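Local coordinates for LbaCas13a H328A (C2c2) (Lachnospiraceae bacterium NK4A179, PDB 5WLH), which binds a precursor CRISPR RNA and, as a Cas13a (C2c2) effector, acts as an RNA-guided nuclease that cleaves RNA, at residues A[305-308]-A[309-313]; A[429-432]-A[433-437]; A[661-664]-A[665-668]; A[637-640]-A[641-644]. All coordinates share one frame; numbering follows the deposited sequence.

Contact 1. Residues A[305-308]-A[309-313]; sequences LVVL and YFYGS
Val306 and Phe310 meet one turn apart in the last turns of helix 292-311, where the helix ends at a glycine with positive phi. Their side chains cross at a slant, Val306 CG1 coming within 4.0 Å of Phe310 CD2. The same ring carbon sits beside the backbone, for Val306 O lies near the ring plane, at its edge, 3.4 Å from Phe310 CD2. A flat face of this ring is taken by its neighbour: Tyr309 CD1 stands over the ring centre, 3.8 Å above the plane of Phe310. It is the first torsion of Tyr309, with CG anti to the backbone N (chi1 -166°), that lays its ring beside Phe310, and its hydroxyl is hydrogen-bonded to Asn375. Tyr311 repeats the pattern one residue on, with Val307 O at its ring edge and Val307 CG1 4.3 Å from Tyr311 CD2; its hydroxyl has Ser433 as partner, and Arg334 makes a cation-pi contact with the ring. The residues thus fan out from the helix end towards helices 357-388, 398-417 and 429-458. Helical geometry stops after Tyr311; Gly312, with a phi of 85°, turns the chain off the helix, and a side chain there would press against the carbonyl O of Tyr311. Leu308 reaches back over the turn, its CD1 3.9 Å from Ser313 CB. Leu308 O has two donors, Gln381 NE2 and the backbone of the turn: Gly312 N bonds Leu308 O at 3.0 Å from above the carbonyl plane, 41° out of it.

Contact 2. Residues A[429-432]-A[433-437]; sequences TGYL and SEKIW. With nucleotides of chain B.
Tyr431 and Lys435 make a CH-pi contact one helical turn apart, in the opening turns of helix 429-458, on the side that faces the bound RNA. The lysine lies across the tyrosine ring rather than at its edge: Lys435 CG sits over one face, 3.9 Å from the centroid of the Tyr431 ring and somewhat towards the rim. Further out, Lys435 CE passes 3.5 Å from Tyr431 OH. A bend at chi2 (-63°) folds the lysine over the ring, and the extended chain beyond it carries the ammonium to the RNA. There Lys435 NZ donates to OP2 of nucleotide G5 of chain B at 2.6 Å. Tyr431 also stacks edge-to-face with Phe425. An alanine in place of Tyr431 would take away the surface under the lysine methylenes and is likely to leave the ammonium freer to swing away from the phosphate. On another side of the same turns, Ser433 OG donates to Glu434 OE1 at 2.7 Å, meeting the oxygen on its anti side, 31° out of the carboxylate plane. Glu434 OE2 forms a salt bridge with Arg303, so both carboxylate oxygens are engaged. The i to i+4 backbone hydrogen bond from Lys435 N to Tyr431 O, 2.9 Å, links the same two residues that meet through their side chains. The chemistry is divided along the lysine: apolar methylenes lie on an aromatic face while the charged end pairs with a phosphate, consistent with a role in holding the guide RNA.

Contact 3. Residues A[661-664]-A[665-668]; sequences LIDL and YKDN
With its CG anti to the carbonyl carbon (chi1 -55°) and chi2 at -48°, Tyr665 lays its ring alongside Leu664 and reaches Leu661 at the C-terminal end of helix 654-665. Leu664 CB stands almost squarely over the ring, 3.6 Å from the centroid of Tyr665, in a CH-pi contact. Leu661 CD2 comes instead to the ring edge, in its plane, 3.6 Å from Tyr665 CE2. The hydroxyl bonds Glu726 of helix 709-732, while Met639 and Phe643 of helix 635-645 also pack on the tyrosine, so this ring joins three helices. The helix ends here: the bond from Lys666 N to Ile662 O is weak, and water molecules bridge to the following loop. Lys666 runs out extended beside Asp663, yet its NZ stays 4.5 Å from Asp663 OD1, too far for a salt bridge. Asp663 OD2 is paired with Lys659 instead. Water 1 accepts from Asp667 N at 3.2 Å and lies 2.9 Å from Asp663 O, to which it may donate. Water 2 spans the gap between the charges, accepting from Lys666 NZ at 2.7 Å and donating to Asp663 OD1 at 2.6 Å.

Contact 4. Residues A[637-640]-A[641-644]; sequences VVMK and DKFY. With nucleotides of chain B.
Lys642 lies alongside Met639 on helix 635-645, and its side chain runs from the helix backbone to the RNA. Its CB is 3.6 Å from Met639 O; Lys642 CG then skims Val638 O at 3.2 Å. Lys642 CD rests 4.1 Å from Met639 SD, the two chains pointing the same way. A bend at chi3 (79°) turns the end towards nucleotide A36 of chain B, where Lys642 CE passes OP1 at 3.1 Å. At the tip, Lys642 NZ donates to OP1 of A36 at 2.6 Å, a hydrogen bond to the phosphate. Another flank of the helix carries a salt bridge between neighbours, Lys640 and Asp641, whose side chains slant across each other. Asp641 also lies beside Val637: Val637 CG1 is 3.7 Å from Asp641 OD2. An alanine at Asp641 would remove the carboxylate and would probably leave the Lys640 ammonium without its charged mate, its bond to the carbonyl O of Phe879 being a neutral one. Phe643 packs against Leu660 and Leu661 of helix 654-665. In the salt bridge, Lys640 NZ meets Asp641 OD1 at 3.0 Å, nearly in line with the CG-OD1 bond.

In the fold
All four contacts are local, each within one continuous run of residues, so none closes a long loop; they follow in series as contacts 1, 2, 4 and 3, without nesting or crossing. Contact 1 ends helix 292-311 and contact 2 begins helix 429-458, yet they touch: Val306 CG1 lies 3.6 Å from Ser433 O, and Phe310 packs on Ser433. Contacts 4 and 3 lie on the successive helices 635-645 and 654-665, where Leu661 CD2 meets Phe643 CD2 at 3.6 Å. The two pairs sit on opposite sides of the chain's centre, contacts 1 and 3 being about 72 Å apart between centres.

Contact 1. Residues A[305-308]-A[309-313]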
loop_
_atom_site.group_PDB
_atom_site.type_symbol
_atom_site.label_atom_id
_atom_site.label_comp_id
_atom_site.label_asym_id
_atom_site.label_seq_id
_atom_site.Cartn_x
_atom_site.Cartn_y
_atom_site.Cartn_z
ATOM N N LEU A 305 -27.025 12.430 -20.790
ATOM C CA LEU A 305 -26.929 13.360 -19.672
ATOM C C LEU A 305 -25.580 14.067 -19.667
ATOM O O LEU A 305 -25.506 15.269 -19.390
ATOM C CB LEU A 305 -27.146 12.639 -18.349
ATOM C CG LEU A 305 -28.584 12.199 -18.089
ATOM C CD1 LEU A 305 -28.656 11.383 -16.806
ATOM C CD2 LEU A 305 -29.496 13.399 -17.976
ATOM N N VAL A 306 -24.500 13.333 -19.948
ATOM C CA VAL A 306 -23.180 13.962 -20.004
ATOM C C VAL A 306 -23.129 14.963 -21.150
ATOM O O VAL A 306 -22.623 16.084 -21.003
ATOM C CB VAL A 306 -22.081 12.897 -20.157
ATOM C CG1 VAL A 306 -20.709 13.563 -20.354
ATOM C CG2 VAL A 306 -22.068 11.960 -18.958
ATOM N N VAL A 307 -23.641 14.569 -22.316
ATOM C CA VAL A 307 -23.628 15.488 -23.449
ATOM C C VAL A 307 -24.437 16.739 -23.119
ATOM O O VAL A 307 -23.998 17.871 -23.378
ATOM C CB VAL A 307 -24.149 14.784 -24.715
ATOM C CG1 VAL A 307 -24.403 15.823 -25.832
ATOM C CG2 VAL A 307 -23.156 13.700 -25.171
ATOM N N LEU A 308 -25.625 16.557 -22.531
ATOM C CA LEU A 308 -26.449 17.694 -22.131
ATOM C C LEU A 308 -25.699 18.617 -21.181
ATOM O O LEU A 308 -25.732 19.846 -21.329
ATOM C CB LEU A 308 -27.738 17.211 -21.474
ATOM C CG LEU A 308 -28.484 18.288 -20.690
ATOM C CD1 LEU A 308 -29.093 19.307 -21.650
ATOM C CD2 LEU A 308 -29.555 17.682 -19.779
ATOM N N TYR A 309 -25.030 18.039 -20.186
ATOM C CA TYR A 309 -24.395 18.845 -19.154
ATOM C C TYR A 309 -23.355 19.781 -19.743
ATOM O O TYR A 309 -23.301 20.970 -19.394
ATOM C CB TYR A 309 -23.761 17.930 -18.107
ATOM C CG TYR A 309 -23.363 18.627 -16.830
ATOM C CD1 TYR A 309 -22.142 19.290 -16.722
ATOM C CD2 TYR A 309 -24.200 18.607 -15.726
ATOM C CE1 TYR A 309 -21.771 19.903 -15.536
ATOM C CE2 TYR A 309 -23.842 19.230 -14.538
ATOM C CZ TYR A 309 -22.633 19.885 -14.461
ATOM O OH TYR A 309 -22.290 20.481 -13.277
ATOM N N PHE A 310 -22.526 19.273 -20.646
ATOM C CA PHE A 310 -21.382 20.027 -21.124
ATOM C C PHE A 310 -21.628 20.731 -22.449
ATOM O O PHE A 310 -20.916 21.690 -22.758
ATOM C CB PHE A 310 -20.167 19.109 -21.284
ATOM C CG PHE A 310 -19.608 18.647 -19.981
ATOM C CD1 PHE A 310 -18.818 19.498 -19.215
ATOM C CD2 PHE A 310 -19.903 17.382 -19.491
ATOM C CE1 PHE A 310 -18.309 19.084 -17.986
ATOM C CE2 PHE A 310 -19.399 16.970 -18.260
ATOM C CZ PHE A 310 -18.593 17.822 -17.515
ATOM N N TYR A 311 -22.590 20.274 -23.239
ATOM C CA TYR A 311 -22.775 20.818 -24.577
ATOM C C TYR A 311 -24.156 21.405 -24.793
ATOM O O TYR A 311 -24.399 21.989 -25.852
ATOM C CB TYR A 311 -22.480 19.750 -25.642
ATOM C CG TYR A 311 -21.078 19.206 -25.498
ATOM C CD1 TYR A 311 -19.988 19.884 -26.030
ATOM C CD2 TYR A 311 -20.840 18.032 -24.784
ATOM C CE1 TYR A 311 -18.686 19.389 -25.864
ATOM C CE2 TYR A 311 -19.564 17.529 -24.630
ATOM C CZ TYR A 311 -18.488 18.213 -25.162
ATOM O OH TYR A 311 -17.222 17.696 -24.989
ATOM N N GLY A 312 -25.045 21.302 -23.820
ATOM C CA GLY A 312 -26.325 21.966 -23.899
ATOM C C GLY A 312 -27.352 21.158 -24.669
ATOM O O GLY A 312 -27.036 20.248 -25.433
ATOM N N SER A 313 -28.616 21.515 -24.450
ATOM C CA SER A 313 -29.745 20.756 -24.973
ATOM C C SER A 313 -29.857 20.809 -26.491
ATOM O O SER A 313 -30.612 20.020 -27.061
ATOM C CB SER A 313 -31.037 21.272 -24.347
ATOM O OG SER A 313 -31.275 22.605 -24.749
#

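Contact 2. Residues A[429-432]-A[433-437]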
loop_
_atom_site.group_PDB
_atom_site.type_symbol
_atom_site.label_atom_id
_atom_site.label_comp_id
_atom_site.label_asym_id
_atom_site.label_seq_id
_atom_site.Cartn_x
_atom_site.Cartn_y
_atom_site.Cartn_z
ATOM N N THR A 429 -13.532 21.559 -22.906
ATOM C CA THR A 429 -14.809 20.950 -22.547
ATOM C C THR A 429 -14.782 19.442 -22.755
ATOM O O THR A 429 -15.323 18.684 -21.935
ATOM C CB THR A 429 -15.936 21.587 -23.358
ATOM O OG1 THR A 429 -15.946 22.991 -23.095
ATOM C CG2 THR A 429 -17.282 21.005 -22.937
ATOM N N GLY A 430 -14.153 18.990 -23.842
ATOM C CA GLY A 430 -14.116 17.562 -24.134
ATOM C C GLY A 430 -13.209 16.780 -23.205
ATOM O O GLY A 430 -13.399 15.574 -23.015
ATOM N N TYR A 431 -12.188 17.430 -22.645
ATOM C CA TYR A 431 -11.443 16.783 -21.570
ATOM C C TYR A 431 -12.367 16.495 -20.397
ATOM O O TYR A 431 -12.367 15.391 -19.840
ATOM C CB TYR A 431 -10.281 17.667 -21.114
ATOM C CG TYR A 431 -9.653 17.181 -19.828
ATOM C CD1 TYR A 431 -8.657 16.219 -19.846
ATOM C CD2 TYR A 431 -10.069 17.678 -18.593
ATOM C CE1 TYR A 431 -8.073 15.762 -18.659
ATOM C CE2 TYR A 431 -9.504 17.227 -17.411
ATOM C CZ TYR A 431 -8.506 16.277 -17.456
ATOM O OH TYR A 431 -7.943 15.853 -16.286
ATOM N N LEU A 432 -13.155 17.494 -20.003
ATOM C CA LEU A 432 -14.025 17.356 -18.843
ATOM C C LEU A 432 -15.162 16.382 -19.106
ATOM O O LEU A 432 -15.497 15.560 -18.242
ATOM C CB LEU A 432 -14.585 18.717 -18.456
ATOM C CG LEU A 432 -13.508 19.710 -18.046
ATOM C CD1 LEU A 432 -14.138 21.058 -17.846
ATOM C CD2 LEU A 432 -12.814 19.237 -16.766
ATOM N N SER A 433 -15.806 16.483 -20.270
ATOM C CA SER A 433 -16.927 15.592 -20.525
ATOM C C SER A 433 -16.476 14.140 -20.485
ATOM O O SER A 433 -17.183 13.285 -19.941
ATOM C CB SER A 433 -17.606 15.925 -21.862
ATOM O OG SER A 433 -16.769 15.700 -22.965
ATOM N N GLU A 434 -15.288 13.845 -21.021
ATOM C CA GLU A 434 -14.848 12.458 -21.047
ATOM C C GLU A 434 -14.296 12.014 -19.697
ATOM O O GLU A 434 -14.477 10.853 -19.320
ATOM C CB GLU A 434 -13.845 12.262 -22.176
ATOM C CG GLU A 434 -14.482 12.587 -23.547
ATOM C CD GLU A 434 -15.958 12.216 -23.594
ATOM O OE1 GLU A 434 -16.797 13.114 -23.842
ATOM O OE2 GLU A 434 -16.289 11.025 -23.363
ATOM N N LYS A 435 -13.671 12.915 -18.932
ATOM C CA LYS A 435 -13.334 12.551 -17.559
ATOM C C LYS A 435 -14.590 12.217 -16.768
ATOM O O LYS A 435 -14.615 11.239 -16.016
ATOM C CB LYS A 435 -12.587 13.681 -16.865
ATOM C CG LYS A 435 -11.116 13.734 -17.184
ATOM C CD LYS A 435 -10.418 12.477 -16.685
ATOM C CE LYS A 435 -8.938 12.554 -17.017
ATOM N NZ LYS A 435 -8.247 11.258 -16.807
ATOM N N ILE A 436 -15.642 13.031 -16.918
ATOM C CA ILE A 436 -16.884 12.799 -16.178
ATOM C C ILE A 436 -17.569 11.520 -16.657
ATOM O O ILE A 436 -18.110 10.754 -15.850
ATOM C CB ILE A 436 -17.816 14.026 -16.284
ATOM C CG1 ILE A 436 -17.565 14.985 -15.112
ATOM C CG2 ILE A 436 -19.281 13.623 -16.283
ATOM C CD1 ILE A 436 -16.123 15.460 -15.016
ATOM N N TRP A 437 -17.580 11.283 -17.968
ATOM C CA TRP A 437 -18.124 10.036 -18.503
ATOM C C TRP A 437 -17.460 8.829 -17.852
ATOM O O TRP A 437 -18.136 7.919 -17.354
ATOM C CB TRP A 437 -17.929 10.009 -20.022
ATOM C CG TRP A 437 -18.261 8.713 -20.752
ATOM C CD1 TRP A 437 -17.401 7.955 -21.479
ATOM C CD2 TRP A 437 -19.546 8.073 -20.864
ATOM N NE1 TRP A 437 -18.055 6.874 -22.024
ATOM C CE2 TRP A 437 -19.376 6.931 -21.674
ATOM C CE3 TRP A 437 -20.820 8.360 -20.374
ATOM C CZ2 TRP A 437 -20.435 6.058 -21.987
ATOM C CZ3 TRP A 437 -21.876 7.484 -20.685
ATOM C CH2 TRP A 437 -21.670 6.355 -21.481
ATOM P P G B 5 -4.523 11.066 -16.739
ATOM O OP1 G B 5 -4.617 10.632 -15.318
ATOM O OP2 G B 5 -5.709 11.670 -17.404
ATOM O "O5'" G B 5 -3.351 12.113 -16.886
ATOM C "C5'" G B 5 -2.061 11.864 -16.360
ATOM C "C4'" G B 5 -1.135 12.997 -16.732
ATOM O "O4'" G B 5 -0.940 12.994 -18.174
ATOM C "C3'" G B 5 -1.654 14.400 -16.440
ATOM O "O3'" G B 5 -1.458 14.795 -15.091
ATOM C "C2'" G B 5 -0.856 15.250 -17.422
ATOM O "O2'" G B 5 0.467 15.430 -16.937
ATOM C "C1'" G B 5 -0.816 14.328 -18.643
ATOM N N9 G B 5 -1.949 14.592 -19.548
ATOM C C8 G B 5 -3.192 14.006 -19.513
ATOM N N7 G B 5 -4.001 14.436 -20.449
ATOM C C5 G B 5 -3.234 15.367 -21.143
ATOM C C6 G B 5 -3.579 16.169 -22.261
ATOM O O6 G B 5 -4.662 16.203 -22.857
ATOM N N1 G B 5 -2.515 16.981 -22.640
ATOM C C2 G B 5 -1.281 17.012 -22.025
ATOM N N2 G B 5 -0.376 17.854 -22.537
ATOM N N3 G B 5 -0.937 16.274 -20.972
ATOM C C4 G B 5 -1.972 15.485 -20.595
#

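Contact 3. Residues A[661-664]-A[665-668]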
loop_
_atom_site.group_PDB
_atom_site.type_symbol
_atom_site.label_atom_id
_atom_site.label_comp_id
_atom_site.label_asym_id
_atom_site.label_seq_id
_atom_site.Cartn_x
_atom_site.Cartn_y
_atom_site.Cartn_z
ATOM N N LEU A 661 23.169 -18.001 24.308
ATOM C CA LEU A 661 22.582 -18.805 23.238
ATOM C C LEU A 661 21.373 -19.581 23.729
ATOM O O LEU A 661 20.323 -19.611 23.071
ATOM C CB LEU A 661 23.627 -19.768 22.675
ATOM C CG LEU A 661 24.662 -19.226 21.701
ATOM C CD1 LEU A 661 25.804 -20.224 21.575
ATOM C CD2 LEU A 661 24.022 -18.922 20.337
ATOM N N ILE A 662 21.506 -20.225 24.893
ATOM C CA ILE A 662 20.388 -20.984 25.434
ATOM C C ILE A 662 19.234 -20.050 25.770
ATOM O O ILE A 662 18.074 -20.351 25.477
ATOM C CB ILE A 662 20.840 -21.807 26.657
ATOM C CG1 ILE A 662 21.850 -22.870 26.221
ATOM C CG2 ILE A 662 19.646 -22.454 27.333
ATOM C CD1 ILE A 662 22.548 -23.556 27.383
ATOM N N ASP A 663 19.534 -18.894 26.374
ATOM C CA ASP A 663 18.482 -17.927 26.690
ATOM C C ASP A 663 17.730 -17.491 25.440
ATOM O O ASP A 663 16.496 -17.399 25.451
ATOM C CB ASP A 663 19.077 -16.694 27.358
ATOM C CG ASP A 663 19.526 -16.947 28.781
ATOM O OD1 ASP A 663 19.249 -18.038 29.339
ATOM O OD2 ASP A 663 20.166 -16.032 29.332
ATOM N N LEU A 664 18.454 -17.206 24.357
ATOM C CA LEU A 664 17.820 -16.623 23.178
ATOM C C LEU A 664 17.031 -17.644 22.373
ATOM O O LEU A 664 15.993 -17.300 21.798
ATOM C CB LEU A 664 18.868 -15.961 22.281
ATOM C CG LEU A 664 19.608 -14.756 22.890
ATOM C CD1 LEU A 664 20.403 -14.021 21.834
ATOM C CD2 LEU A 664 18.650 -13.793 23.606
ATOM N N TYR A 665 17.483 -18.898 22.325
ATOM C CA TYR A 665 16.980 -19.829 21.329
ATOM C C TYR A 665 16.296 -21.059 21.915
ATOM O O TYR A 665 15.873 -21.932 21.146
ATOM C CB TYR A 665 18.125 -20.235 20.397
ATOM C CG TYR A 665 18.785 -19.017 19.781
ATOM C CD1 TYR A 665 18.011 -18.005 19.211
ATOM C CD2 TYR A 665 20.165 -18.861 19.783
ATOM C CE1 TYR A 665 18.603 -16.878 18.660
ATOM C CE2 TYR A 665 20.764 -17.728 19.238
ATOM C CZ TYR A 665 19.980 -16.749 18.674
ATOM O OH TYR A 665 20.567 -15.622 18.131
ATOM N N LYS A 666 16.148 -21.127 23.242
ATOM C CA LYS A 666 15.465 -22.260 23.868
ATOM C C LYS A 666 14.007 -22.336 23.448
ATOM O O LYS A 666 13.442 -23.434 23.363
ATOM C CB LYS A 666 15.563 -22.169 25.395
ATOM C CG LYS A 666 14.874 -20.954 26.010
ATOM C CD LYS A 666 15.122 -20.830 27.511
ATOM C CE LYS A 666 14.783 -19.426 28.020
ATOM N NZ LYS A 666 14.970 -19.284 29.493
ATOM N N ASP A 667 13.372 -21.188 23.206
ATOM C CA ASP A 667 11.990 -21.142 22.759
ATOM C C ASP A 667 11.910 -20.332 21.482
ATOM O O ASP A 667 12.601 -19.321 21.338
ATOM C CB ASP A 667 11.070 -20.523 23.816
ATOM C CG ASP A 667 11.198 -21.205 25.160
ATOM O OD1 ASP A 667 11.196 -22.454 25.186
ATOM O OD2 ASP A 667 11.306 -20.493 26.177
ATOM N N ASN A 668 11.079 -20.786 20.549
ATOM C CA ASN A 668 10.813 -19.973 19.370
ATOM C C ASN A 668 10.099 -18.700 19.802
ATOM O O ASN A 668 9.188 -18.737 20.633
ATOM C CB ASN A 668 9.977 -20.759 18.363
ATOM C CG ASN A 668 10.796 -21.809 17.633
ATOM O OD1 ASN A 668 12.018 -21.678 17.506
ATOM N ND2 ASN A 668 10.132 -22.856 17.156
HETATM O O HOH W 1 14.113 -18.212 23.929
HETATM O O HOH W 2 17.556 -19.970 29.879
HETATM O O HOH W 3 14.499 -17.906 19.137
#

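Contact 4. Residues A[637-640]-A[641-644]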
loop_
_atom_site.group_PDB
_atom_site.type_symbol
_atom_site.label_atom_id
_atom_site.label_comp_id
_atom_site.label_asym_id
_atom_site.label_seq_id
_atom_site.Cartn_x
_atom_site.Cartn_y
_atom_site.Cartn_z
ATOM N N VAL A 637 22.377 -25.346 15.414
ATOM C CA VAL A 637 23.713 -25.208 14.842
ATOM C C VAL A 637 23.828 -23.894 14.075
ATOM O O VAL A 637 24.822 -23.170 14.197
ATOM C CB VAL A 637 24.040 -26.410 13.937
ATOM C CG1 VAL A 637 25.434 -26.260 13.337
ATOM C CG2 VAL A 637 23.922 -27.716 14.709
ATOM N N VAL A 638 22.816 -23.579 13.259
ATOM C CA VAL A 638 22.850 -22.353 12.460
ATOM C C VAL A 638 22.922 -21.127 13.361
ATOM O O VAL A 638 23.679 -20.182 13.101
ATOM C CB VAL A 638 21.616 -22.283 11.535
ATOM C CG1 VAL A 638 21.521 -20.911 10.886
ATOM C CG2 VAL A 638 21.657 -23.377 10.498
ATOM N N MET A 639 22.103 -21.104 14.411
ATOM C CA MET A 639 22.053 -19.914 15.251
ATOM C C MET A 639 23.345 -19.748 16.042
ATOM O O MET A 639 23.839 -18.624 16.203
ATOM C CB MET A 639 20.836 -19.968 16.174
ATOM C CG MET A 639 19.486 -19.936 15.429
ATOM S SD MET A 639 19.416 -18.721 14.092
ATOM C CE MET A 639 19.420 -17.200 15.031
ATOM N N LYS A 640 23.920 -20.853 16.532
ATOM C CA LYS A 640 25.210 -20.746 17.218
ATOM C C LYS A 640 26.313 -20.365 16.235
ATOM O O LYS A 640 27.214 -19.592 16.573
ATOM C CB LYS A 640 25.542 -22.057 17.944
ATOM C CG LYS A 640 26.670 -22.870 17.301
ATOM C CD LYS A 640 26.972 -24.163 18.036
ATOM C CE LYS A 640 27.792 -25.093 17.152
ATOM N NZ LYS A 640 28.907 -24.371 16.470
ATOM N N ASP A 641 26.240 -20.870 15.002
ATOM C CA ASP A 641 27.223 -20.501 13.992
ATOM C C ASP A 641 27.162 -19.016 13.659
ATOM O O ASP A 641 28.190 -18.419 13.333
ATOM C CB ASP A 641 27.023 -21.332 12.724
ATOM C CG ASP A 641 27.582 -22.731 12.855
ATOM O OD1 ASP A 641 28.182 -23.036 13.918
ATOM O OD2 ASP A 641 27.405 -23.524 11.903
ATOM N N LYS A 642 25.981 -18.393 13.752
ATOM C CA LYS A 642 25.919 -16.946 13.521
ATOM C C LYS A 642 26.633 -16.168 14.617
ATOM O O LYS A 642 27.196 -15.099 14.348
ATOM C CB LYS A 642 24.467 -16.477 13.416
ATOM C CG LYS A 642 23.715 -17.130 12.280
ATOM C CD LYS A 642 22.318 -16.556 12.142
ATOM C CE LYS A 642 22.381 -15.221 11.422
ATOM N NZ LYS A 642 21.006 -14.734 11.071
ATOM N N PHE A 643 26.601 -16.663 15.858
ATOM C CA PHE A 643 27.459 -16.084 16.890
ATOM C C PHE A 643 28.923 -16.176 16.470
ATOM O O PHE A 643 29.668 -15.188 16.517
ATOM C CB PHE A 643 27.242 -16.797 18.226
ATOM C CG PHE A 643 26.208 -16.151 19.111
ATOM C CD1 PHE A 643 25.060 -15.583 18.573
ATOM C CD2 PHE A 643 26.370 -16.139 20.493
ATOM C CE1 PHE A 643 24.099 -15.003 19.388
ATOM C CE2 PHE A 643 25.419 -15.553 21.315
ATOM C CZ PHE A 643 24.268 -14.990 20.758
ATOM N N TYR A 644 29.340 -17.359 16.027
ATOM C CA TYR A 644 30.728 -17.567 15.629
ATOM C C TYR A 644 31.095 -16.699 14.434
ATOM O O TYR A 644 32.108 -15.991 14.450
ATOM C CB TYR A 644 30.954 -19.041 15.299
ATOM C CG TYR A 644 32.379 -19.349 14.899
ATOM C CD1 TYR A 644 33.333 -19.681 15.858
ATOM C CD2 TYR A 644 32.771 -19.304 13.569
ATOM C CE1 TYR A 644 34.638 -19.959 15.501
ATOM C CE2 TYR A 644 34.079 -19.576 13.201
ATOM C CZ TYR A 644 35.008 -19.905 14.177
ATOM O OH TYR A 644 36.309 -20.180 13.826
ATOM P P A B 36 20.793 -11.237 10.124
ATOM O OP1 A B 36 21.720 -12.285 10.608
ATOM O OP2 A B 36 20.041 -10.396 11.077
ATOM O "O5'" A B 36 21.559 -10.245 9.161
ATOM C "C5'" A B 36 22.613 -9.438 9.657
ATOM C "C4'" A B 36 23.795 -9.473 8.727
ATOM O "O4'" A B 36 24.305 -10.830 8.618
ATOM C "C3'" A B 36 23.522 -9.027 7.307
ATOM O "O3'" A B 36 24.774 -8.550 6.814
ATOM C "C2'" A B 36 23.168 -10.351 6.623
ATOM O "O2'" A B 36 23.264 -10.339 5.218
ATOM C "C1'" A B 36 24.193 -11.277 7.271
ATOM N N9 A B 36 23.847 -12.692 7.346
ATOM C C8 A B 36 22.647 -13.293 7.640
ATOM N N7 A B 36 22.730 -14.602 7.707
ATOM C C5 A B 36 24.077 -14.871 7.474
ATOM C C6 A B 36 24.820 -16.068 7.416
ATOM N N6 A B 36 24.280 -17.279 7.594
ATOM N N1 A B 36 26.147 -15.976 7.163
ATOM C C2 A B 36 26.690 -14.768 6.986
ATOM N N3 A B 36 26.094 -13.577 7.023
ATOM C C4 A B 36 24.775 -13.703 7.271
#